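Local coordinates for protein endoglucanase (Uncultured bacterium, PDB 3X17) that probably hydrolyses internal beta-1,4-glucosidic bonds of cellulose as a family 9 glycoside hydrolase carrying an N-terminal Ig-like domain, at residues F414-P425 and E457-Y468. Numbering follows the deposited sequence.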
loop_
_atom_site.group_PDB
_atom_site.type_symbol
_atom_site.label_atom_id
_atom_site.label_comp_id
_atom_site.label_asym_id
_atom_site.label_seq_id
_atom_site.Cartn_x
_atom_site.Cartn_y
_atom_site.Cartn_z
ATOM N N PHE A 414 -3.458 -17.129 -5.273
ATOM C CA PHE A 414 -3.602 -18.208 -4.312
ATOM C C PHE A 414 -2.646 -19.369 -4.565
ATOM O O PHE A 414 -2.054 -19.909 -3.624
ATOM C CB PHE A 414 -5.028 -18.721 -4.281
ATOM C CG PHE A 414 -5.314 -19.618 -3.097
ATOM C CD1 PHE A 414 -5.410 -19.080 -1.820
ATOM C CD2 PHE A 414 -5.343 -21.011 -3.246
ATOM C CE1 PHE A 414 -5.592 -19.900 -0.706
ATOM C CE2 PHE A 414 -5.536 -21.838 -2.139
ATOM C CZ PHE A 414 -5.649 -21.280 -0.868
ATOM N N GLN A 415 -2.433 -19.700 -5.837
ATOM C CA GLN A 415 -1.480 -20.748 -6.192
ATOM C C GLN A 415 -0.045 -20.423 -5.778
ATOM O O GLN A 415 0.714 -21.316 -5.335
ATOM C CB GLN A 415 -1.533 -21.023 -7.690
ATOM C CG GLN A 415 -0.251 -21.625 -8.238
ATOM C CD GLN A 415 -0.341 -21.968 -9.725
ATOM O OE1 GLN A 415 0.665 -22.293 -10.355
ATOM N NE2 GLN A 415 -1.544 -21.913 -10.281
ATOM N N THR A 416 0.362 -19.161 -5.955
ATOM C CA THR A 416 1.686 -18.752 -5.480
ATOM C C THR A 416 1.752 -18.825 -3.954
ATOM O O THR A 416 2.720 -19.323 -3.374
ATOM C CB THR A 416 2.067 -17.341 -5.971
ATOM O OG1 THR A 416 1.885 -17.264 -7.388
ATOM C CG2 THR A 416 3.543 -17.029 -5.646
ATOM N N TYR A 417 0.699 -18.366 -3.301
ATOM C CA TYR A 417 0.660 -18.393 -1.853
ATOM C C TYR A 417 0.880 -19.828 -1.353
ATOM O O TYR A 417 1.570 -20.052 -0.350
ATOM C CB TYR A 417 -0.680 -17.847 -1.369
ATOM C CG TYR A 417 -1.124 -18.317 0.001
ATOM C CD1 TYR A 417 -0.649 -17.707 1.155
ATOM C CD2 TYR A 417 -2.090 -19.313 0.138
ATOM C CE1 TYR A 417 -1.072 -18.122 2.432
ATOM C CE2 TYR A 417 -2.564 -19.691 1.400
ATOM C CZ TYR A 417 -2.026 -19.099 2.544
ATOM O OH TYR A 417 -2.459 -19.471 3.800
ATOM N N GLU A 418 0.320 -20.795 -2.067
ATOM C CA GLU A 418 0.429 -22.184 -1.641
ATOM C C GLU A 418 1.838 -22.712 -1.861
ATOM O O GLU A 418 2.266 -23.618 -1.169
ATOM C CB GLU A 418 -0.576 -23.064 -2.384
ATOM C CG GLU A 418 -2.029 -22.780 -2.008
ATOM C CD GLU A 418 -2.925 -23.976 -2.262
ATOM O OE1 GLU A 418 -3.021 -24.416 -3.435
ATOM O OE2 GLU A 418 -3.511 -24.475 -1.281
ATOM N N GLN A 419 2.570 -22.108 -2.791
ATOM C CA GLN A 419 3.959 -22.496 -3.029
ATOM C C GLN A 419 4.946 -21.870 -2.041
ATOM O O GLN A 419 6.146 -22.009 -2.215
ATOM C CB GLN A 419 4.373 -22.149 -4.460
ATOM C CG GLN A 419 3.653 -22.970 -5.496
ATOM C CD GLN A 419 3.732 -22.391 -6.906
ATOM O OE1 GLN A 419 3.641 -23.139 -7.876
ATOM N NE2 GLN A 419 3.858 -21.067 -7.029
ATOM N N SER A 420 4.458 -21.197 -1.003
ATOM C CA SER A 420 5.307 -20.266 -0.272
ATOM C C SER A 420 5.219 -20.480 1.225
ATOM O O SER A 420 4.211 -20.178 1.854
ATOM C CB SER A 420 4.945 -18.819 -0.609
ATOM O OG SER A 420 5.774 -17.909 0.107
ATOM N N GLY A 421 6.308 -20.942 1.807
ATOM C CA GLY A 421 6.265 -21.345 3.198
ATOM C C GLY A 421 5.813 -20.215 4.104
ATOM O O GLY A 421 5.045 -20.438 5.020
ATOM N N TYR A 422 6.251 -18.985 3.831
ATOM C CA TYR A 422 5.883 -17.873 4.705
ATOM C C TYR A 422 4.563 -17.176 4.365
ATOM O O TYR A 422 4.224 -16.163 4.996
ATOM C CB TYR A 422 6.999 -16.841 4.767
ATOM C CG TYR A 422 8.201 -17.303 5.531
ATOM C CD1 TYR A 422 8.230 -17.225 6.937
ATOM C CD2 TYR A 422 9.298 -17.829 4.874
ATOM C CE1 TYR A 422 9.334 -17.616 7.647
ATOM C CE2 TYR A 422 10.413 -18.257 5.583
ATOM C CZ TYR A 422 10.422 -18.161 6.971
ATOM O OH TYR A 422 11.572 -18.473 7.675
ATOM N N GLY A 423 3.869 -17.632 3.323
ATOM C CA GLY A 423 2.636 -16.963 2.920
ATOM C C GLY A 423 2.777 -15.945 1.795
ATOM O O GLY A 423 1.847 -15.746 1.036
ATOM N N VAL A 424 3.946 -15.320 1.672
ATOM C CA VAL A 424 4.120 -14.201 0.729
ATOM C C VAL A 424 4.052 -14.720 -0.693
ATOM O O VAL A 424 4.733 -15.676 -1.029
ATOM C CB VAL A 424 5.450 -13.422 0.965
ATOM C CG1 VAL A 424 6.659 -14.343 0.884
ATOM C CG2 VAL A 424 5.593 -12.288 -0.064
ATOM N N PRO A 425 3.120 -14.184 -1.496
ATOM C CA PRO A 425 2.852 -14.731 -2.832
ATOM C C PRO A 425 3.854 -14.264 -3.870
ATOM O O PRO A 425 3.475 -13.870 -4.979
ATOM C CB PRO A 425 1.436 -14.222 -3.154
ATOM C CG PRO A 425 1.221 -13.058 -2.229
ATOM C CD PRO A 425 2.288 -13.008 -1.199
ATOM N N GLU A 457 -10.512 -19.616 2.281
ATOM C CA GLU A 457 -9.094 -19.714 2.054
ATOM C C GLU A 457 -8.523 -18.437 1.473
ATOM O O GLU A 457 -7.401 -18.148 1.663
ATOM C CB GLU A 457 -8.718 -20.928 1.221
ATOM C CG GLU A 457 -9.062 -20.887 -0.224
ATOM C CD GLU A 457 -8.896 -22.232 -0.899
ATOM O OE1 GLU A 457 -8.474 -23.201 -0.255
ATOM O OE2 GLU A 457 -9.161 -22.311 -2.091
ATOM N N TYR A 458 -9.311 -17.668 0.762
ATOM C CA TYR A 458 -8.784 -16.439 0.162
ATOM C C TYR A 458 -8.571 -15.412 1.274
ATOM O O TYR A 458 -7.519 -14.787 1.369
ATOM C CB TYR A 458 -9.715 -15.896 -0.912
ATOM C CG TYR A 458 -9.574 -16.571 -2.265
ATOM C CD1 TYR A 458 -8.635 -17.571 -2.483
ATOM C CD2 TYR A 458 -10.403 -16.218 -3.315
ATOM C CE1 TYR A 458 -8.554 -18.225 -3.719
ATOM C CE2 TYR A 458 -10.307 -16.830 -4.556
ATOM C CZ TYR A 458 -9.382 -17.824 -4.757
ATOM O OH TYR A 458 -9.252 -18.367 -6.019
ATOM N N GLU A 459 -9.527 -15.349 2.191
ATOM C CA GLU A 459 -9.430 -14.443 3.321
ATOM C C GLU A 459 -8.262 -14.811 4.237
ATOM O O GLU A 459 -7.521 -13.934 4.731
ATOM C CB GLU A 459 -10.743 -14.454 4.091
ATOM C CG GLU A 459 -10.965 -13.234 4.960
ATOM C CD GLU A 459 -12.364 -13.206 5.571
ATOM O OE1 GLU A 459 -13.324 -12.919 4.841
ATOM O OE2 GLU A 459 -12.513 -13.535 6.759
ATOM N N ARG A 460 -8.033 -16.109 4.385
ATOM C CA ARG A 460 -6.855 -16.554 5.111
ATOM C C ARG A 460 -5.576 -16.106 4.388
ATOM O O ARG A 460 -4.643 -15.619 5.028
ATOM C CB ARG A 460 -6.839 -18.073 5.345
ATOM C CG ARG A 460 -5.583 -18.540 6.129
ATOM C CD ARG A 460 -5.560 -20.066 6.344
ATOM N NE ARG A 460 -5.148 -20.784 5.132
ATOM C CZ ARG A 460 -5.945 -21.577 4.408
ATOM N NH1 ARG A 460 -7.210 -21.770 4.782
ATOM N NH2 ARG A 460 -5.481 -22.172 3.305
ATOM N N ALA A 461 -5.534 -16.301 3.071
ATOM C CA ALA A 461 -4.356 -15.940 2.302
ATOM C C ALA A 461 -4.095 -14.439 2.366
ATOM O O ALA A 461 -2.952 -14.024 2.370
ATOM C CB ALA A 461 -4.467 -16.417 0.844
ATOM N N ALA A 462 -5.153 -13.627 2.365
ATOM C CA ALA A 462 -5.010 -12.188 2.518
ATOM C C ALA A 462 -4.472 -11.859 3.911
ATOM O O ALA A 462 -3.551 -11.040 4.058
ATOM C CB ALA A 462 -6.357 -11.486 2.286
ATOM N N LEU A 463 -5.037 -12.477 4.941
ATOM C CA LEU A 463 -4.551 -12.230 6.305
ATOM C C LEU A 463 -3.060 -12.525 6.386
ATOM O O LEU A 463 -2.307 -11.827 7.077
ATOM C CB LEU A 463 -5.280 -13.103 7.332
ATOM C CG LEU A 463 -4.796 -13.003 8.781
ATOM C CD1 LEU A 463 -4.895 -11.520 9.270
ATOM C CD2 LEU A 463 -5.695 -13.881 9.660
ATOM N N ALA A 464 -2.649 -13.569 5.685
ATOM C CA ALA A 464 -1.257 -14.006 5.706
ATOM C C ALA A 464 -0.306 -12.906 5.189
ATOM O O ALA A 464 0.915 -12.961 5.435
ATOM C CB ALA A 464 -1.107 -15.274 4.871
ATOM N N GLN A 465 -0.846 -11.941 4.451
ATOM C CA GLN A 465 -0.004 -10.826 3.959
ATOM C C GLN A 465 0.238 -9.775 5.045
ATOM O O GLN A 465 1.349 -9.239 5.170
ATOM C CB GLN A 465 -0.620 -10.160 2.725
ATOM C CG GLN A 465 -0.885 -11.133 1.621
ATOM C CD GLN A 465 0.235 -12.143 1.486
ATOM O OE1 GLN A 465 1.426 -11.767 1.446
ATOM N NE2 GLN A 465 -0.127 -13.449 1.438
ATOM N N LEU A 466 -0.782 -9.542 5.866
ATOM C CA LEU A 466 -0.576 -8.820 7.113
ATOM C C LEU A 466 0.385 -9.536 8.065
ATOM O O LEU A 466 1.301 -8.908 8.582
ATOM C CB LEU A 466 -1.900 -8.503 7.796
ATOM C CG LEU A 466 -2.865 -7.574 7.060
ATOM C CD1 LEU A 466 -4.239 -7.645 7.699
ATOM C CD2 LEU A 466 -2.369 -6.127 7.177
ATOM N N ASP A 467 0.188 -10.830 8.315
ATOM C CA ASP A 467 1.121 -11.561 9.191
ATOM C C ASP A 467 2.550 -11.418 8.690
ATOM O O ASP A 467 3.483 -11.325 9.484
ATOM C CB ASP A 467 0.786 -13.065 9.325
ATOM C CG ASP A 467 -0.596 -13.328 9.972
ATOM O OD1 ASP A 467 -1.087 -12.508 10.807
ATOM O OD2 ASP A 467 -1.161 -14.410 9.693
ATOM N N TYR A 468 2.710 -11.505 7.376
ATOM C CA TYR A 468 4.028 -11.512 6.765
ATOM C C TYR A 468 4.762 -10.173 6.936
ATOM O O TYR A 468 5.918 -10.151 7.374
ATOM C CB TYR A 468 3.947 -11.888 5.285
ATOM C CG TYR A 468 5.235 -11.615 4.537
ATOM C CD1 TYR A 468 6.276 -12.545 4.538
ATOM C CD2 TYR A 468 5.370 -10.485 3.730
ATOM C CE1 TYR A 468 7.459 -12.291 3.841
ATOM C CE2 TYR A 468 6.523 -10.261 2.993
ATOM C CZ TYR A 468 7.574 -11.151 3.072
ATOM O OH TYR A 468 8.749 -10.886 2.390
HETATM O O HOH W 1 2.181 -15.137 6.510
#
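Two aromatic knobs, Phe414 and Tyr417, bring the end of helix 396-418 against helix 456-469; the axes of segments 414-418 and 457-468 approach to 10.7 Å at 62°. Phe414 enters a hole formed by Glu457, Tyr458, Arg460 and Ala461. The Glu457 carboxylate stacks on this ring, planes 27° apart, with CD 3.4 Å from Phe414 CZ; Glu457 CG stands between backbone N and carbonyl carbon, and the extended chain beyond CG crosses the ring at about a right angle and brings the carboxylate to its CZ and CE2 atoms. Arg455 forms a salt bridge with the same carboxylate. Tyr417 lies over Ala461, whose CB sits 3.7 Å from the ring centroid, almost on the normal, a CH-pi contact, while Ala464 CB touches Tyr417 CE1. A second CH-pi contact follows the turn, where Val424 CB is centred 3.6 Å above the Tyr468 ring.

Polar contacts are fewer. Arg460 NE donates to Tyr417 OH over a long 3.3 Å. Gln465, its chain bent at chi2, turns its amide back so that NE2 bonds both Ala461 O in its own helix and Gly423 O at 3.1 Å. The bond to Gly423 O is nearly straight (172°), although NE2 stands above the carbonyl plane and not on a lone pair. A water donates to Tyr422 O and Ala464 O, and Tyr422 OH bonds to Asp81 of the Ig-like domain.

Both amide protons of Gln465 are thus used, which fixes the amide's rotation, whereas its buried OE1 has no hydrogen-bond partner and rests against Pro425 CD. The chemistry implies a mainly apolar helix-helix joint in the catalytic (alpha/alpha)6 barrel, with one doubly bonded glutamine amide tying down the turn.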